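Local coordinates for protein endo-beta-N-acetylglucosaminidase F1 (Bacteroides thetaiotaomicron VPI-5482, PDB 6TCV) that probably hydrolyses high-mannose N-glycans within their chitobiose core, as a glycoside hydrolase of a human gut bacterium, at residues 37-42 with 150-155; 78-83 with 319-324. The protein carries 2 engineered substitutions. One frame throughout, in Å; residues are numbered along the deposited sequence.

Interaction 1. Residues 37-42 with 150-155; sequences VELHGE and YLVKDM
Y150 and V37 meet where strands 147-154 and 34-39 run as a parallel pair within a mixed sheet, the axes of the short segments approaching to 4.7 Å at an angle of 21°. V37 CG2 comes in at the edge of the Y150 ring, 3.9 Å from CD2, while Y150 OH hydrogen-bonds D27. L151 offers its O to V37 N, which approaches tilted 33° from the carbonyl plane. V152 is paired with V37 on the sheet face they share with L39; its CG1, placed anti to the backbone N (chi1 -177°), lies 3.8 Å from L39 CD1. K153 binds the residues flanking its mate E38, the usual parallel pattern: its N donates to V37 O and its O takes L39 N at 2.8 Å. On the other face the K153 and E38 side chains lie alongside each other, but NZ to OE2 is a long salt bridge of 3.9 Å, and K243 is the stronger partner of E38. D154, beside L39, turns its carboxylate to R156. Beyond the strand, M155 N donates to L39 O, and M155 CG rests 3.9 Å from E38 CB. A water links M155 O to H40, lying in the plane of the imidazole 2.6 Å from ND1.

Interaction 2. Residues 78-83 with 319-324; sequences HNTDFA and AMPDKL
H78 and A319, the last residues of helices 68-78 and 306-319, bring two helix C-termini together with their CA atoms 5.7 Å apart, after which 320-323 folds into a type I turn closed by K323 N to M320 O at 3.0 Å. No direct hydrogen bond joins the segments. Instead a water sits 2.7 Å from both H78 O and A319 O, although other acceptors compete for its protons. P321 CG approaches the H78 ring obliquely, 4.3 Å from ND1, an atom bonded to Q318 O. T80 and P321 meet tip to tip, CG2 to CD 4.0 Å; with chi1 at 50°, T80 OG1 is turned to N75 and its methyl to the proline. Within 78-83, T80 CB sits 3.6 Å above one face of the F82 ring, offset toward its rim. At the ring edge P321 CG stands 4.1 Å from CE2, and in one of the two conformers of D322, OD1 lies in the ring plane 3.6 Å from CZ, the carboxylate turned 74° to the ring and OD2 bonded to T124. An alanine in place of F82 would probably open a gap beside P321 and deprive that carboxylate of its aromatic rim. Between the two segments themselves the contact is thus mainly apolar touch plus a shared water; direct polar ties come from neighbours, H78 to Q318 and, in that conformer, D322 to T124.

From the N terminus the chain passes 37-42, then 78-83, then 150-155 and finally 319-324, so the two loops cross. Interaction 1 closes a loop of 107 residues inside the N-terminal part, bringing strand 147-154 back beside strand 34-39. Interaction 2 spans 235 residues and joins that part, at the end of helix 68-78, to the turn between helix 306-319 and strand 324-329 of the large sheet, probably the catalytic barrel of a family 18 hydrolase. The contacts touch through L151, whose CD2 lies 3.8 Å from F82 CD2 and whose CD1 lies 3.8 Å from P321 O. Interaction 1 also reaches the large sheet, through K243 of strand 243-249.

Interaction 1. Residues 37-42 with 150-155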
loop_
_atom_site.group_PDB
_atom_site.type_symbol
_atom_site.label_atom_id
_atom_site.label_comp_id
_atom_site.label_asym_id
_atom_site.label_seq_id
_atom_site.Cartn_x
_atom_site.Cartn_y
_atom_site.Cartn_z
ATOM N N VAL A 37 -6.588 7.028 -8.698
ATOM C CA VAL A 37 -5.956 8.233 -9.246
ATOM C C VAL A 37 -5.708 9.171 -8.089
ATOM O O VAL A 37 -6.657 9.668 -7.470
ATOM C CB VAL A 37 -6.863 8.923 -10.279
ATOM C CG1 VAL A 37 -6.250 10.213 -10.789
ATOM C CG2 VAL A 37 -7.087 7.978 -11.474
ATOM N N GLU A 38 -4.449 9.512 -7.865
ATOM C CA GLU A 38 -4.079 10.528 -6.895
ATOM C C GLU A 38 -3.725 11.782 -7.684
ATOM O O GLU A 38 -2.722 11.796 -8.422
ATOM C CB GLU A 38 -2.862 10.072 -6.095
ATOM C CG GLU A 38 -3.213 8.936 -5.215
ATOM C CD GLU A 38 -2.040 8.361 -4.439
ATOM O OE1 GLU A 38 -1.046 9.075 -4.221
ATOM O OE2 GLU A 38 -2.164 7.209 -3.998
ATOM N N LEU A 39 -4.447 12.872 -7.444
ATOM C CA LEU A 39 -4.220 14.130 -8.156
ATOM C C LEU A 39 -3.127 14.912 -7.442
ATOM O O LEU A 39 -3.273 15.265 -6.270
ATOM C CB LEU A 39 -5.496 14.969 -8.252
ATOM C CG LEU A 39 -6.620 14.292 -9.037
ATOM C CD1 LEU A 39 -7.874 15.192 -8.916
ATOM C CD2 LEU A 39 -6.261 14.044 -10.501
ATOM N N HIS A 40 -2.007 15.131 -8.123
ATOM C CA HIS A 40 -0.945 15.974 -7.576
ATOM C C HIS A 40 -0.907 17.319 -8.264
ATOM O O HIS A 40 -0.087 18.160 -7.889
ATOM C CB HIS A 40 0.433 15.291 -7.691
ATOM C CG HIS A 40 0.470 13.959 -7.031
ATOM N ND1 HIS A 40 0.598 13.843 -5.673
ATOM C CD2 HIS A 40 0.353 12.700 -7.514
ATOM C CE1 HIS A 40 0.520 12.566 -5.327
ATOM N NE2 HIS A 40 0.434 11.850 -6.437
ATOM N N GLY A 41 -1.787 17.543 -9.225
ATOM C CA GLY A 41 -1.887 18.782 -9.964
ATOM C C GLY A 41 -3.336 18.970 -10.353
ATOM O O GLY A 41 -4.215 18.204 -9.928
ATOM N N GLU A 42 -3.576 19.947 -11.228
ATOM C CA GLU A 42 -4.933 20.280 -11.617
ATOM C C GLU A 42 -5.523 19.363 -12.663
ATOM O O GLU A 42 -6.756 19.304 -12.786
ATOM C CB GLU A 42 -4.965 21.655 -12.237
ATOM C CG GLU A 42 -4.768 22.710 -11.242
ATOM C CD GLU A 42 -4.105 23.915 -11.865
ATOM O OE1 GLU A 42 -4.831 24.888 -12.220
ATOM O OE2 GLU A 42 -2.856 23.838 -11.993
ATOM N N TYR A 150 -12.697 4.657 -11.816
ATOM C CA TYR A 150 -11.580 5.442 -11.294
ATOM C C TYR A 150 -11.924 5.902 -9.882
ATOM O O TYR A 150 -13.055 6.353 -9.656
ATOM C CB TYR A 150 -11.343 6.688 -12.137
ATOM C CG TYR A 150 -10.942 6.290 -13.508
ATOM C CD1 TYR A 150 -11.905 6.003 -14.471
ATOM C CD2 TYR A 150 -9.583 6.194 -13.840
ATOM C CE1 TYR A 150 -11.553 5.600 -15.738
ATOM C CE2 TYR A 150 -9.223 5.768 -15.121
ATOM C CZ TYR A 150 -10.214 5.510 -16.060
ATOM O OH TYR A 150 -9.903 5.101 -17.335
ATOM N N LEU A 151 -11.000 5.705 -8.951
ATOM C CA LEU A 151 -11.156 6.091 -7.553
ATOM C C LEU A 151 -10.180 7.229 -7.306
ATOM O O LEU A 151 -8.971 7.022 -7.276
ATOM C CB LEU A 151 -10.916 4.858 -6.671
ATOM C CG LEU A 151 -11.872 3.697 -6.894
ATOM C CD1 LEU A 151 -11.431 2.437 -6.083
ATOM C CD2 LEU A 151 -13.326 4.061 -6.626
ATOM N N VAL A 152 -10.719 8.448 -7.183
ATOM C CA VAL A 152 -9.965 9.708 -7.267
ATOM C C VAL A 152 -9.779 10.323 -5.898
ATOM O O VAL A 152 -10.743 10.457 -5.137
ATOM C CB VAL A 152 -10.668 10.698 -8.223
ATOM C CG1 VAL A 152 -9.822 11.994 -8.364
ATOM C CG2 VAL A 152 -10.981 10.070 -9.588
ATOM N N LYS A 153 -8.546 10.687 -5.590
ATOM C CA LYS A 153 -8.185 11.410 -4.378
ATOM C C LYS A 153 -7.394 12.669 -4.708
ATOM O O LYS A 153 -6.504 12.635 -5.561
ATOM C CB LYS A 153 -7.285 10.522 -3.508
ATOM C CG LYS A 153 -7.831 9.104 -3.355
ATOM C CD LYS A 153 -6.896 8.096 -2.685
ATOM C CE LYS A 153 -5.996 8.659 -1.625
ATOM N NZ LYS A 153 -5.006 7.573 -1.280
ATOM N N ASP A 154 -7.765 13.790 -4.120
ATOM C CA ASP A 154 -7.010 15.033 -4.292
ATOM C C ASP A 154 -5.879 15.075 -3.280
ATOM O O ASP A 154 -6.127 15.207 -2.077
ATOM C CB ASP A 154 -7.963 16.214 -4.196
ATOM C CG ASP A 154 -7.295 17.571 -4.370
ATOM O OD1 ASP A 154 -6.106 17.644 -4.684
ATOM O OD2 ASP A 154 -8.049 18.575 -4.313
ATOM N N MET A 155 -4.629 15.029 -3.761
ATOM C CA MET A 155 -3.476 15.021 -2.898
ATOM C C MET A 155 -2.640 16.286 -3.009
ATOM O O MET A 155 -1.482 16.317 -2.564
ATOM C CB MET A 155 -2.601 13.782 -3.141
ATOM C CG MET A 155 -3.303 12.435 -2.965
ATOM S SD MET A 155 -3.770 12.176 -1.271
ATOM C CE MET A 155 -2.316 11.913 -0.274
HETATM O O HOH W 1 0.757 15.966 -4.223
#

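Interaction 2. Residues 78-83 with 319-324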
loop_
_atom_site.group_PDB
_atom_site.type_symbol
_atom_site.label_atom_id
_atom_site.label_comp_id
_atom_site.label_asym_id
_atom_site.label_seq_id
_atom_site.Cartn_x
_atom_site.Cartn_y
_atom_site.Cartn_z
ATOM N N HIS A 78 -19.178 -3.715 -3.066
ATOM C CA HIS A 78 -17.939 -3.623 -2.294
ATOM C C HIS A 78 -18.157 -3.156 -0.869
ATOM O O HIS A 78 -17.186 -3.087 -0.106
ATOM C CB HIS A 78 -16.938 -2.671 -2.971
ATOM C CG HIS A 78 -16.450 -3.183 -4.277
ATOM N ND1 HIS A 78 -15.375 -4.042 -4.360
ATOM C CD2 HIS A 78 -16.947 -3.067 -5.532
ATOM C CE1 HIS A 78 -15.207 -4.405 -5.618
ATOM N NE2 HIS A 78 -16.144 -3.825 -6.351
ATOM N N ASN A 79 -19.413 -2.882 -0.499
ATOM C CA ASN A 79 -19.730 -2.326 0.808
ATOM C C ASN A 79 -18.903 -1.075 1.071
ATOM O O ASN A 79 -18.394 -0.849 2.168
ATOM C CB ASN A 79 -19.561 -3.377 1.901
ATOM C CG ASN A 79 -20.635 -4.425 1.836
ATOM O OD1 ASN A 79 -21.812 -4.102 1.746
ATOM N ND2 ASN A 79 -20.239 -5.689 1.915
ATOM N N THR A 80 -18.842 -0.209 0.069
ATOM C CA THR A 80 -18.125 1.058 0.157
ATOM C C THR A 80 -19.140 2.194 0.056
ATOM O O THR A 80 -20.311 1.968 -0.200
ATOM C CB THR A 80 -17.044 1.129 -0.949
ATOM O OG1 THR A 80 -17.653 0.793 -2.219
ATOM C CG2 THR A 80 -15.884 0.214 -0.677
ATOM N N ASP A 81 -18.667 3.428 0.221
ATOM C CA ASP A 81 -19.569 4.574 0.247
ATOM C C ASP A 81 -18.963 5.738 -0.517
ATOM O O ASP A 81 -19.079 6.900 -0.102
ATOM C CB ASP A 81 -19.905 4.992 1.683
ATOM N N PHE A 82 -18.280 5.446 -1.622
ATOM C CA PHE A 82 -17.614 6.509 -2.367
ATOM C C PHE A 82 -18.675 7.445 -2.944
ATOM O O PHE A 82 -19.663 7.008 -3.511
ATOM C CB PHE A 82 -16.778 5.929 -3.517
ATOM C CG PHE A 82 -15.747 4.904 -3.089
ATOM C CD1 PHE A 82 -14.805 5.212 -2.144
ATOM C CD2 PHE A 82 -15.698 3.658 -3.658
ATOM C CE1 PHE A 82 -13.857 4.293 -1.742
ATOM C CE2 PHE A 82 -14.727 2.735 -3.301
ATOM C CZ PHE A 82 -13.791 3.065 -2.313
ATOM N N ALA A 83 -18.416 8.743 -2.868
ATOM C CA ALA A 83 -19.253 9.731 -3.521
ATOM C C ALA A 83 -18.870 9.867 -4.989
ATOM O O ALA A 83 -17.738 9.582 -5.392
ATOM C CB ALA A 83 -19.090 11.073 -2.800
ATOM N N ALA A 319 -12.571 -5.505 -0.579
ATOM C CA ALA A 319 -13.163 -4.852 0.586
ATOM C C ALA A 319 -12.614 -3.449 0.792
ATOM O O ALA A 319 -13.266 -2.638 1.448
ATOM C CB ALA A 319 -12.928 -5.707 1.840
ATOM N N MET A 320 -11.441 -3.130 0.249
ATOM C CA MET A 320 -10.854 -1.780 0.330
ATOM C C MET A 320 -10.166 -1.464 -0.997
ATOM O O MET A 320 -8.936 -1.300 -1.075
ATOM C CB MET A 320 -9.927 -1.587 1.541
ATOM C CG MET A 320 -8.766 -2.533 1.706
ATOM S SD MET A 320 -7.946 -2.168 3.295
ATOM C CE MET A 320 -6.423 -3.121 3.154
ATOM N N PRO A 321 -10.974 -1.255 -2.058
ATOM C CA PRO A 321 -10.381 -1.132 -3.389
ATOM C C PRO A 321 -9.581 0.129 -3.577
ATOM O O PRO A 321 -8.742 0.189 -4.491
ATOM C CB PRO A 321 -11.575 -1.183 -4.331
ATOM C CG PRO A 321 -12.735 -0.817 -3.466
ATOM C CD PRO A 321 -12.429 -1.325 -2.097
ATOM N N ASP A 322 -9.801 1.175 -2.794
ATOM C CA ASP A 322 -8.969 2.371 -2.941
ATOM C C ASP A 322 -7.695 2.333 -2.097
ATOM O O ASP A 322 -6.907 3.274 -2.193
ATOM C CB ASP A 322 -9.789 3.636 -2.636
ATOM C CG ASP A 322 -10.329 3.642 -1.232
ATOM O OD1 ASP A 322 -10.656 2.576 -0.701
ATOM O OD2 ASP A 322 -10.497 4.756 -0.684
ATOM N N LYS A 323 -7.476 1.282 -1.302
ATOM C CA LYS A 323 -6.324 1.194 -0.408
ATOM C C LYS A 323 -5.321 0.167 -0.911
ATOM O O LYS A 323 -5.624 -0.644 -1.794
ATOM C CB LYS A 323 -6.796 0.844 1.010
ATOM C CG LYS A 323 -7.690 1.929 1.602
ATOM C CD LYS A 323 -7.974 1.745 3.080
ATOM C CE LYS A 323 -8.802 2.859 3.678
ATOM N NZ LYS A 323 -10.210 2.642 3.352
ATOM N N LEU A 324 -4.106 0.227 -0.375
ATOM C CA LEU A 324 -3.027 -0.624 -0.836
ATOM C C LEU A 324 -3.104 -2.020 -0.235
ATOM O O LEU A 324 -3.249 -2.176 0.982
ATOM C CB LEU A 324 -1.677 -0.003 -0.492
ATOM C CG LEU A 324 -1.397 1.314 -1.209
ATOM C CD1 LEU A 324 -0.129 1.929 -0.628
ATOM C CD2 LEU A 324 -1.196 1.109 -2.704
HETATM O O HOH W 2 -15.831 -2.712 2.231
#